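Local coordinates for site-specific recombinase, resolvase family protein (Streptococcus pneumoniae, PDB 3GUV) that probably binds DNA and carries out site-specific strand exchange as a member of the resolvase family of recombinases, at residues A[4-8]-A[38-42]; A[45-49]-A[60-65]. All coordinates share one frame; numbering follows the deposited sequence.

Contact 1: A[4-8]-A[38-42]; sequences KIKVY and NDYEI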
loop_
_atom_site.group_PDB
_atom_site.type_symbol
_atom_site.label_atom_id
_atom_site.label_comp_id
_atom_site.label_asym_id
_atom_site.label_seq_id
_atom_site.Cartn_x
_atom_site.Cartn_y
_atom_site.Cartn_z
ATOM N N LYS A 4 16.832 -28.524 3.549
ATOM C CA LYS A 4 16.312 -27.411 2.665
ATOM C C LYS A 4 15.187 -26.566 3.266
ATOM O O LYS A 4 14.355 -27.031 4.047
ATOM C CB LYS A 4 15.858 -27.960 1.313
ATOM C CG LYS A 4 16.909 -28.837 0.702
ATOM C CD LYS A 4 16.722 -29.052 -0.770
ATOM C CE LYS A 4 17.976 -29.717 -1.326
ATOM N NZ LYS A 4 17.693 -30.392 -2.604
ATOM N N ILE A 5 15.166 -25.303 2.872
ATOM C CA ILE A 5 14.086 -24.414 3.286
ATOM C C ILE A 5 12.786 -24.959 2.685
ATOM O O ILE A 5 12.743 -25.251 1.494
ATOM C CB ILE A 5 14.370 -22.973 2.815
ATOM C CG1 ILE A 5 15.600 -22.420 3.564
ATOM C CG2 ILE A 5 13.145 -22.084 2.961
ATOM C CD1 ILE A 5 15.558 -22.619 5.070
ATOM N N LYS A 6 11.762 -25.115 3.526
ATOM C CA LYS A 6 10.437 -25.596 3.107
ATOM C C LYS A 6 9.442 -24.444 2.824
ATOM O O LYS A 6 9.322 -23.479 3.624
ATOM C CB LYS A 6 9.847 -26.528 4.159
ATOM C CG LYS A 6 10.572 -27.889 4.166
ATOM C CD LYS A 6 10.186 -28.748 5.366
ATOM C CE LYS A 6 11.412 -29.339 6.005
ATOM N NZ LYS A 6 12.259 -30.082 5.028
ATOM N N VAL A 7 8.697 -24.599 1.732
ATOM C CA VAL A 7 7.737 -23.602 1.321
ATOM C C VAL A 7 6.387 -24.236 0.872
ATOM O O VAL A 7 6.291 -25.452 0.491
ATOM C CB VAL A 7 8.360 -22.710 0.174
ATOM C CG1 VAL A 7 9.842 -22.273 0.492
ATOM C CG2 VAL A 7 8.351 -23.426 -1.151
ATOM N N TYR A 8 5.346 -23.416 0.981
ATOM C CA TYR A 8 4.039 -23.658 0.364
ATOM C C TYR A 8 3.929 -22.759 -0.854
ATOM O O TYR A 8 4.448 -21.618 -0.823
ATOM C CB TYR A 8 2.907 -23.251 1.320
ATOM C CG TYR A 8 2.623 -24.144 2.526
ATOM C CD1 TYR A 8 2.843 -25.535 2.492
ATOM C CD2 TYR A 8 2.041 -23.608 3.665
ATOM C CE1 TYR A 8 2.550 -26.317 3.581
ATOM C CE2 TYR A 8 1.727 -24.379 4.761
ATOM C CZ TYR A 8 1.981 -25.744 4.719
ATOM O OH TYR A 8 1.669 -26.517 5.814
ATOM N N ASN A 38 16.116 -21.589 -6.380
ATOM C CA ASN A 38 16.460 -21.175 -5.001
ATOM C C ASN A 38 16.656 -22.328 -4.023
ATOM O O ASN A 38 16.808 -22.121 -2.813
ATOM C CB ASN A 38 15.355 -20.273 -4.449
ATOM C CG ASN A 38 15.408 -18.890 -5.012
ATOM O OD1 ASN A 38 15.699 -17.943 -4.279
ATOM N ND2 ASN A 38 15.146 -18.750 -6.308
ATOM N N ASP A 39 16.571 -23.548 -4.544
ATOM C CA ASP A 39 16.767 -24.754 -3.753
ATOM C C ASP A 39 15.770 -24.892 -2.582
ATOM O O ASP A 39 16.111 -25.405 -1.504
ATOM C CB ASP A 39 18.228 -24.840 -3.268
ATOM C CG ASP A 39 18.771 -26.253 -3.314
ATOM O OD1 ASP A 39 19.455 -26.658 -2.355
ATOM O OD2 ASP A 39 18.510 -26.961 -4.308
ATOM N N TYR A 40 14.534 -24.450 -2.815
ATOM C CA TYR A 40 13.458 -24.638 -1.856
ATOM C C TYR A 40 12.853 -26.036 -2.025
ATOM O O TYR A 40 12.941 -26.658 -3.106
ATOM C CB TYR A 40 12.347 -23.596 -2.036
ATOM C CG TYR A 40 12.754 -22.171 -1.711
ATOM C CD1 TYR A 40 13.447 -21.873 -0.538
ATOM C CD2 TYR A 40 12.437 -21.142 -2.552
ATOM C CE1 TYR A 40 13.831 -20.579 -0.228
ATOM C CE2 TYR A 40 12.805 -19.849 -2.259
ATOM C CZ TYR A 40 13.503 -19.575 -1.099
ATOM O OH TYR A 40 13.868 -18.303 -0.820
ATOM N N GLU A 41 12.230 -26.498 -0.949
ATOM C CA GLU A 41 11.487 -27.742 -0.944
ATOM C C GLU A 41 10.007 -27.424 -0.747
ATOM O O GLU A 41 9.599 -26.859 0.276
ATOM C CB GLU A 41 12.007 -28.687 0.154
ATOM C CG GLU A 41 11.526 -30.126 -0.001
ATOM C CD GLU A 41 11.781 -31.034 1.209
ATOM O OE1 GLU A 41 11.683 -32.268 1.042
ATOM O OE2 GLU A 41 12.062 -30.549 2.321
ATOM N N ILE A 42 9.206 -27.786 -1.744
ATOM C CA ILE A 42 7.784 -27.498 -1.737
ATOM C C ILE A 42 7.159 -28.637 -0.960
ATOM O O ILE A 42 7.411 -29.810 -1.268
ATOM C CB ILE A 42 7.181 -27.426 -3.166
ATOM C CG1 ILE A 42 7.896 -26.342 -3.990
ATOM C CG2 ILE A 42 5.683 -27.183 -3.115
ATOM C CD1 ILE A 42 7.432 -26.221 -5.506
#
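I5 and V7 of segment 4-8 pair with E41 of strand 41-48 by two short backbone hydrogen bonds, the ladder of a parallel sheet. E41 N gives its hydrogen to I5 O at 2.8 Å, and V7 N gives its own to E41 O at 2.8 Å, so E41 is gripped through both its amide and its carbonyl. K6 CA approaches E41 O, and I42 CA approaches V7 O further along, as weaker CA-H...O contacts.

Charge pairing on the sheet itself is confined to K6 and E41. Their side chains lie alongside each other, and E41, extended with CG anti to the backbone N (chi1 -165°), brings OE2 to K6 NZ at 2.8 Å. The lysine meets it by bending near its end. Beyond the strand ends K4 and D39 add a long salt bridge, NZ to OD2 at 3.9 Å; D39 itself ends the preceding helix in a Schellman motif.

On the side of V7 and I42 the packing is apolar. V7 CG1 sits over one face of the Y40 ring, 4.0 Å from its centroid, a CH-pi contact, while V7 CG2 meets I42 CG1 at 4.1 Å. I5 CG2 touches Y40 CD1 at 3.5 Å. Beta-branched V7 and I42 suit a strand here, with helix 24-37 packing on Y40 and I42. The chemistry implies a polar, partly open K6/E41 side at this end of the strands, although further along that face Y8 lies under helix 60-70; V7 carries the buried apolar side.

Contact 2: A[45-49]-A[60-65]; sequences EYEDA and IQFNRM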
loop_
_atom_site.group_PDB
_atom_site.type_symbol
_atom_site.label_atom_id
_atom_site.label_comp_id
_atom_site.label_asym_id
_atom_site.label_seq_id
_atom_site.Cartn_x
_atom_site.Cartn_y
_atom_site.Cartn_z
ATOM N N GLU A 45 0.779 -27.184 -1.869
ATOM C CA GLU A 45 0.315 -26.287 -2.902
ATOM C C GLU A 45 -1.156 -26.072 -2.662
ATOM O O GLU A 45 -1.896 -27.054 -2.497
ATOM C CB GLU A 45 0.544 -26.876 -4.287
ATOM C CG GLU A 45 2.029 -27.184 -4.569
ATOM C CD GLU A 45 2.245 -27.899 -5.880
ATOM O OE1 GLU A 45 1.895 -27.318 -6.931
ATOM O OE2 GLU A 45 2.777 -29.044 -5.871
ATOM N N TYR A 46 -1.565 -24.802 -2.594
ATOM C CA TYR A 46 -2.940 -24.412 -2.326
ATOM C C TYR A 46 -3.421 -23.430 -3.426
ATOM O O TYR A 46 -2.669 -22.593 -3.886
ATOM C CB TYR A 46 -3.037 -23.721 -0.981
ATOM C CG TYR A 46 -2.621 -24.538 0.226
ATOM C CD1 TYR A 46 -3.557 -25.174 1.022
ATOM C CD2 TYR A 46 -1.285 -24.615 0.592
ATOM C CE1 TYR A 46 -3.146 -25.916 2.169
ATOM C CE2 TYR A 46 -0.867 -25.346 1.683
ATOM C CZ TYR A 46 -1.798 -25.981 2.482
ATOM O OH TYR A 46 -1.356 -26.654 3.572
ATOM N N GLU A 47 -4.663 -23.572 -3.849
ATOM C CA GLU A 47 -5.172 -22.861 -5.023
ATOM C C GLU A 47 -6.650 -22.539 -4.876
ATOM O O GLU A 47 -7.447 -23.435 -4.671
ATOM C CB GLU A 47 -4.980 -23.704 -6.281
ATOM C CG GLU A 47 -5.241 -22.940 -7.556
ATOM C CD GLU A 47 -4.685 -23.622 -8.805
ATOM O OE1 GLU A 47 -5.397 -24.502 -9.344
ATOM O OE2 GLU A 47 -3.561 -23.264 -9.274
ATOM N N ASP A 48 -6.997 -21.249 -4.962
ATOM C CA ASP A 48 -8.402 -20.820 -5.091
ATOM C C ASP A 48 -8.665 -20.500 -6.587
ATOM O O ASP A 48 -8.443 -19.367 -7.030
ATOM C CB ASP A 48 -8.622 -19.590 -4.226
ATOM C CG ASP A 48 -8.615 -19.913 -2.741
ATOM O OD1 ASP A 48 -9.464 -20.737 -2.348
ATOM O OD2 ASP A 48 -7.784 -19.341 -1.981
ATOM N N ALA A 49 -9.066 -21.494 -7.371
ATOM C CA ALA A 49 -8.914 -21.399 -8.847
ATOM C C ALA A 49 -10.122 -20.813 -9.546
ATOM O O ALA A 49 -10.075 -20.569 -10.757
ATOM C CB ALA A 49 -8.522 -22.742 -9.476
ATOM N N ILE A 60 -11.114 -20.000 0.372
ATOM C CA ILE A 60 -11.195 -21.261 1.123
ATOM C C ILE A 60 -9.854 -21.994 1.292
ATOM O O ILE A 60 -9.523 -22.461 2.379
ATOM C CB ILE A 60 -12.175 -22.255 0.457
ATOM C CG1 ILE A 60 -13.604 -21.673 0.423
ATOM C CG2 ILE A 60 -12.165 -23.561 1.195
ATOM C CD1 ILE A 60 -14.331 -21.996 -0.876
ATOM N N GLN A 61 -9.111 -22.129 0.206
ATOM C CA GLN A 61 -7.838 -22.853 0.274
ATOM C C GLN A 61 -6.821 -21.960 0.960
ATOM O O GLN A 61 -5.944 -22.437 1.656
ATOM C CB GLN A 61 -7.357 -23.259 -1.123
ATOM C CG GLN A 61 -8.286 -24.239 -1.826
ATOM C CD GLN A 61 -8.618 -25.452 -0.983
ATOM O OE1 GLN A 61 -7.734 -26.074 -0.362
ATOM N NE2 GLN A 61 -9.910 -25.799 -0.942
ATOM N N PHE A 62 -6.948 -20.648 0.749
ATOM C CA PHE A 62 -6.117 -19.719 1.482
ATOM C C PHE A 62 -6.344 -19.877 2.988
ATOM O O PHE A 62 -5.392 -19.870 3.770
ATOM C CB PHE A 62 -6.392 -18.293 1.032
ATOM C CG PHE A 62 -5.729 -17.284 1.866
ATOM C CD1 PHE A 62 -4.466 -16.841 1.555
ATOM C CD2 PHE A 62 -6.357 -16.804 3.013
ATOM C CE1 PHE A 62 -3.851 -15.903 2.357
ATOM C CE2 PHE A 62 -5.742 -15.859 3.824
ATOM C CZ PHE A 62 -4.495 -15.405 3.493
ATOM N N ASN A 63 -7.598 -20.052 3.390
ATOM C CA ASN A 63 -7.918 -20.235 4.807
ATOM C C ASN A 63 -7.415 -21.613 5.282
ATOM O O ASN A 63 -6.826 -21.697 6.342
ATOM C CB ASN A 63 -9.412 -20.055 5.090
ATOM C CG ASN A 63 -9.903 -18.629 4.814
ATOM O OD1 ASN A 63 -9.164 -17.654 4.955
ATOM N ND2 ASN A 63 -11.161 -18.515 4.403
ATOM N N ARG A 64 -7.611 -22.676 4.503
ATOM C CA ARG A 64 -6.983 -23.949 4.855
ATOM C C ARG A 64 -5.463 -23.769 5.052
ATOM O O ARG A 64 -4.917 -24.281 6.025
ATOM C CB ARG A 64 -7.243 -25.090 3.852
ATOM C CG ARG A 64 -6.258 -26.298 4.186
ATOM C CD ARG A 64 -6.544 -27.686 3.636
ATOM N NE ARG A 64 -6.914 -27.687 2.220
ATOM C CZ ARG A 64 -6.635 -28.663 1.361
ATOM N NH1 ARG A 64 -7.064 -28.570 0.105
ATOM N NH2 ARG A 64 -5.949 -29.740 1.741
ATOM N N MET A 65 -4.790 -23.038 4.144
ATOM C CA MET A 65 -3.334 -22.835 4.237
ATOM C C MET A 65 -2.956 -22.181 5.573
ATOM O O MET A 65 -2.058 -22.657 6.267
ATOM C CB MET A 65 -2.801 -22.019 3.045
ATOM C CG MET A 65 -1.254 -21.925 2.913
ATOM S SD MET A 65 -0.581 -20.985 1.493
ATOM C CE MET A 65 -1.102 -19.306 1.959
HETATM O O HOH W 1 -5.941 -26.061 -2.795
#
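D48, at the end of strand 41-48, takes the backbone amides of Q61 and F62 on its carboxylate, where the first turn of helix 60-70 packs on the sheet in the alpha/beta fold of the resolvase N-terminal domain; strand and helix run roughly antiparallel, at 150°, with axes 6.9 Å apart at their closest. I60 opens the helix, its CB beside D48 OD1. Q61 N then donates to D48 OD1 at 2.9 Å. The Q61 side chain lays CG against E47 O and bends at chi2 (-52°), which leaves OE1 to accept R64 NH1 at 2.6 Å. A water held by E47 N links weakly to the same OE1.

F62 N donates to D48 OD2 at 3.1 Å, while its ring turns from the strand. The carboxylate thus spans two successive amides, both on its syn sides, and its negative charge probably also gains from the amino-terminal end of the helix. Y10 OH also hydrogen-bonds to D48 OD2, consistent with fixing its orientation.

R64 crosses Y46 at about a right angle: its CG reaches CE1 at the ring's edge, and that same CE1 lies over one face of the guanidinium. The phenol OH is held by D68, further along the helix. M65 closes the row, its flexible unbranched chain suited to lying along an aromatic face: CB stands over the middle of the Y46 ring, 3.7 Å from the centroid, while SD approaches obliquely as a Met-aromatic contact, 3.8 Å from Y46 CD2.

Contact 1 and contact 2 follow one another along the chain, the first closing before the second opens, and their centres lie about 18 Å apart. Strand 41-48, an outermost strand of the sheet within this chain, serves both: its beginning pairs with strand 6-12 in contact 1, and its end receives helix 60-70 in contact 2. They meet where Y8 packs edge-to-face on Y46 and also touches M65. The chain between strands 6-12 and 41-48 includes helices 17-20 and 24-37. Helices 24-37 and 60-70 lie on opposite faces of strand 41-48, since E45 and E47 reach K32 and K28 of the former while Y46 turns to the latter. Together the contacts build one flank of the resolvase N-terminal domain.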